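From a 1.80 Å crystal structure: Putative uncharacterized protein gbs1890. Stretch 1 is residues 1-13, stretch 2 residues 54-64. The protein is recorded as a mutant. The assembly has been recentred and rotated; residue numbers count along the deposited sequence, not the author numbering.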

# COMPACT_ATOMS: atom_id res chain seq x y z
N MET A 1 8.01 23.53 3.92
CA MET A 1 7.63 22.29 3.27
C MET A 1 7.36 21.19 4.29
O MET A 1 7.87 21.24 5.42
N ILE A 2 6.55 20.21 3.91
CA ILE A 2 6.43 18.98 4.69
C ILE A 2 7.09 17.87 3.91
O ILE A 2 6.65 17.54 2.80
N LYS A 3 8.17 17.30 4.44
CA LYS A 3 8.87 16.22 3.76
C LYS A 3 8.18 14.87 3.99
O LYS A 3 7.80 14.55 5.12
N ILE A 4 8.01 14.10 2.92
CA ILE A 4 7.35 12.79 3.00
C ILE A 4 8.39 11.69 2.87
O ILE A 4 9.12 11.63 1.89
N ILE A 5 8.45 10.81 3.87
CA ILE A 5 9.40 9.72 3.85
C ILE A 5 8.67 8.39 3.92
O ILE A 5 7.89 8.14 4.85
N ILE A 6 8.94 7.54 2.94
CA ILE A 6 8.32 6.22 2.88
C ILE A 6 9.32 5.14 3.30
O ILE A 6 10.36 4.97 2.65
N VAL A 7 9.00 4.43 4.38
CA VAL A 7 9.84 3.33 4.84
C VAL A 7 9.04 2.05 4.84
O VAL A 7 8.00 1.96 5.50
N ALA A 8 9.51 1.04 4.10
CA ALA A 8 8.77 -0.22 4.02
C ALA A 8 9.65 -1.39 3.62
O ALA A 8 10.75 -1.21 3.10
N HIS A 9 9.15 -2.60 3.89
CA HIS A 9 9.84 -3.84 3.59
C HIS A 9 10.06 -4.05 2.09
O HIS A 9 9.18 -3.78 1.27
N GLY A 10 11.23 -4.58 1.74
CA GLY A 10 11.58 -4.82 0.36
C GLY A 10 11.68 -3.54 -0.44
O GLY A 10 12.08 -2.50 0.10
N ASN A 11 11.32 -3.61 -1.72
CA ASN A 11 11.30 -2.43 -2.56
C ASN A 11 9.88 -1.86 -2.74
O ASN A 11 9.60 -1.21 -3.74
N PHE A 12 9.02 -2.12 -1.76
CA PHE A 12 7.71 -1.46 -1.62
C PHE A 12 7.84 0.06 -1.78
O PHE A 12 7.07 0.65 -2.53
N PRO A 13 8.80 0.72 -1.08
CA PRO A 13 8.86 2.17 -1.32
C PRO A 13 9.11 2.54 -2.78
O PRO A 13 8.43 3.44 -3.28
N ASP A 54 17.75 18.17 8.08
CA ASP A 54 17.47 19.56 7.76
C ASP A 54 15.98 19.85 7.54
O ASP A 54 15.63 20.81 6.86
N PHE A 55 15.12 19.02 8.12
CA PHE A 55 13.68 19.23 7.99
C PHE A 55 12.98 19.31 9.36
O PHE A 55 13.39 18.65 10.31
N LYS A 56 11.96 20.15 9.44
CA LYS A 56 11.29 20.43 10.70
C LYS A 56 9.92 19.76 10.77
O LYS A 56 9.45 19.36 11.84
N GLU A 57 9.28 19.64 9.60
CA GLU A 57 7.95 19.05 9.47
C GLU A 57 8.05 17.83 8.57
O GLU A 57 8.33 17.96 7.38
N ILE A 58 7.85 16.64 9.15
CA ILE A 58 8.13 15.38 8.45
C ILE A 58 7.02 14.36 8.63
O ILE A 58 6.60 14.05 9.75
N LEU A 59 6.53 13.83 7.51
CA LEU A 59 5.54 12.78 7.58
C LEU A 59 6.18 11.48 7.12
O LEU A 59 6.65 11.38 5.99
N VAL A 60 6.20 10.49 8.01
CA VAL A 60 6.77 9.19 7.68
C VAL A 60 5.68 8.15 7.46
O VAL A 60 4.90 7.83 8.36
N LEU A 61 5.63 7.63 6.24
CA LEU A 61 4.61 6.65 5.90
C LEU A 61 5.23 5.26 5.89
O LEU A 61 6.14 4.98 5.11
N THR A 62 4.74 4.38 6.75
CA THR A 62 5.34 3.05 6.84
C THR A 62 4.34 1.97 6.56
O THR A 62 3.15 2.19 6.72
N ASP A 63 4.83 0.80 6.20
CA ASP A 63 3.93 -0.23 5.69
C ASP A 63 3.05 -0.87 6.74
O ASP A 63 1.83 -0.97 6.57
N LEU A 64 3.66 -1.27 7.85
CA LEU A 64 3.04 -2.28 8.70
C LEU A 64 3.28 -1.98 10.17
O LEU A 64 4.42 -1.83 10.60

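The strand of stretch 1, which runs to His9, and strand 57-62 lie side by side and run parallel, with an angle of 22° between their directions. Backbone groups satisfy one another along the ladder. Lys3 N donates to Glu57 O (3.0 Å), and Leu59 N to Lys3 O (2.8 Å). Ile5 N donates to Leu59 O (2.8 Å), Leu61 N to Ile5 O (2.7 Å), and Val7 N to Leu61 O (3.0 Å). The last rung, Asp63 N to Val7 O at 3.4 Å, is weak.

Side chains alternate between the two sheet faces. Ile4, Ile6, Leu59 and Leu61 share one face. Ile4 (m, t) brings CG2 to 3.9 Å from CD1 of Leu61 (m, t). Lys3, Ile5, Val7, Ile58, Val60 and Thr62 occupy the other. There Ile5 (m, t) places CD1 3.7 Å from Ile58 CG2, and Val7 CG2 lies 3.9 Å from Val60 CG1; both valines are t. The Thr62 hydroxyl is hydrogen-bonded elsewhere in the structure.

At the start of the ladder, Lys3 is extended, with all four chi angles t. Its CD sits over one face of the Phe55 ring, 3.6 Å from Phe55 CD1, a CH-pi contact. Its NZ is satisfied elsewhere, so the aliphatic chain can pack on the ring without stranding the amine. Met1 SD approaches the same ring obliquely, 3.9 Å from Phe55 CD2. Water 1 bridges the backbones here: it donates to Met1 O (2.8 Å) and accepts from Glu57 N (2.9 Å).

At the other end, Asp63 (chi1 p) points toward stretch 1. Its OD2 accepts two hydrogen bonds, from His9 N (3.0 Å) and from His9 ND1 (2.6 Å). OD2 lies near the imidazole plane, at the ring edge, as a bond to ND1 requires. Asp63 CB also lies over one face of the Phe12 ring, 4.1 Å from Phe12 CE2.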

# COMPACT_ATOMS: atom_id res chain seq x y z
CB MET A 1 8.74 21.84 2.32
CG MET A 1 9.95 21.21 3.01
SD MET A 1 11.10 22.37 3.79
CE MET A 1 11.75 23.23 2.36
CB ILE A 2 4.95 18.63 4.97
CG1 ILE A 2 4.32 19.67 5.89
CG2 ILE A 2 4.84 17.24 5.59
CD1 ILE A 2 2.79 19.70 5.87
CB LYS A 3 10.34 16.15 4.19
CG LYS A 3 11.12 15.06 3.47
CD LYS A 3 12.59 15.08 3.79
CE LYS A 3 13.29 13.89 3.17
NZ LYS A 3 14.78 14.08 3.11
CB ILE A 4 6.30 12.65 1.87
CG1 ILE A 4 5.20 13.69 2.06
CG2 ILE A 4 5.67 11.25 1.86
CD1 ILE A 4 4.22 13.76 0.90
CB ILE A 5 10.39 9.82 5.02
CG1 ILE A 5 11.07 11.19 5.01
CG2 ILE A 5 11.44 8.71 4.96
CD1 ILE A 5 12.07 11.39 6.19
CB ILE A 6 7.85 5.91 1.45
CG1 ILE A 6 6.87 6.98 0.96
CG2 ILE A 6 7.17 4.54 1.39
CD1 ILE A 6 6.50 6.84 -0.53
CB VAL A 7 10.37 3.58 6.27
CG1 VAL A 7 11.54 2.66 6.55
CG2 VAL A 7 10.76 5.04 6.43
CB ALA A 8 7.58 -0.07 3.04
CB HIS A 9 9.02 -5.02 4.12
CG HIS A 9 8.98 -5.11 5.62
ND1 HIS A 9 8.07 -4.41 6.39
CD2 HIS A 9 9.72 -5.84 6.49
CE1 HIS A 9 8.26 -4.69 7.66
NE2 HIS A 9 9.25 -5.56 7.75
CB ASN A 11 11.97 -2.72 -3.91
CG ASN A 11 13.47 -2.97 -3.75
OD1 ASN A 11 13.93 -4.12 -3.75
ND2 ASN A 11 14.24 -1.90 -3.61
CB PHE A 12 7.11 -1.85 -0.25
CG PHE A 12 5.69 -1.34 0.05
CD1 PHE A 12 5.32 -0.01 -0.10
CD2 PHE A 12 4.77 -2.22 0.60
CE1 PHE A 12 4.05 0.43 0.23
CE2 PHE A 12 3.48 -1.80 0.93
CZ PHE A 12 3.12 -0.47 0.75
CB PRO A 13 10.04 2.61 -0.45
CG PRO A 13 10.04 1.63 0.68
CD PRO A 13 9.73 0.31 0.00
CB ASP A 54 18.27 19.96 6.52
CG ASP A 54 19.76 19.86 6.75
OD1 ASP A 54 20.28 20.67 7.53
OD2 ASP A 54 20.40 18.97 6.15
CB PHE A 55 13.07 18.16 7.08
CG PHE A 55 13.56 18.24 5.66
CD1 PHE A 55 14.74 17.60 5.28
CD2 PHE A 55 12.86 18.96 4.70
CE1 PHE A 55 15.21 17.68 3.99
CE2 PHE A 55 13.32 19.04 3.40
CZ PHE A 55 14.49 18.39 3.04
CB LYS A 56 11.17 21.95 10.89
CG LYS A 56 10.33 22.42 12.05
CD LYS A 56 10.23 23.94 12.04
CE LYS A 56 9.29 24.48 13.10
NZ LYS A 56 9.11 25.96 12.97
CB GLU A 57 6.99 20.06 8.86
CG GLU A 57 6.93 21.39 9.60
CD GLU A 57 6.13 21.32 10.89
OE1 GLU A 57 5.45 20.30 11.12
OE2 GLU A 57 6.18 22.30 11.67
CB ILE A 58 9.47 14.77 8.94
CG1 ILE A 58 10.63 15.71 8.62
CG2 ILE A 58 9.72 13.41 8.30
CD1 ILE A 58 11.64 15.82 9.74
CB LEU A 59 4.32 13.13 6.71
CG LEU A 59 3.22 12.06 6.65
CD1 LEU A 59 2.66 11.73 8.03
CD2 LEU A 59 2.12 12.49 5.71
CB VAL A 60 7.72 8.68 8.78
CG1 VAL A 60 8.34 7.37 8.32
CG2 VAL A 60 8.80 9.71 9.09
CB LEU A 61 4.01 6.99 4.53
CG LEU A 61 3.56 8.46 4.46
CD1 LEU A 61 2.99 8.76 3.07
CD2 LEU A 61 2.53 8.74 5.56
CB THR A 62 5.93 2.78 8.23
OG1 THR A 62 4.87 2.64 9.18
CG2 THR A 62 6.85 3.92 8.64
CB ASP A 63 4.67 -1.29 4.86
CG ASP A 63 5.86 -1.90 5.57
OD1 ASP A 63 6.25 -1.44 6.67
OD2 ASP A 63 6.43 -2.86 5.01
CB LEU A 64 3.63 -3.64 8.32
CG LEU A 64 2.91 -4.92 8.69
CD1 LEU A 64 1.49 -4.94 8.11
CD2 LEU A 64 3.72 -6.10 8.17
O HOH W 1 10.05 20.40 6.91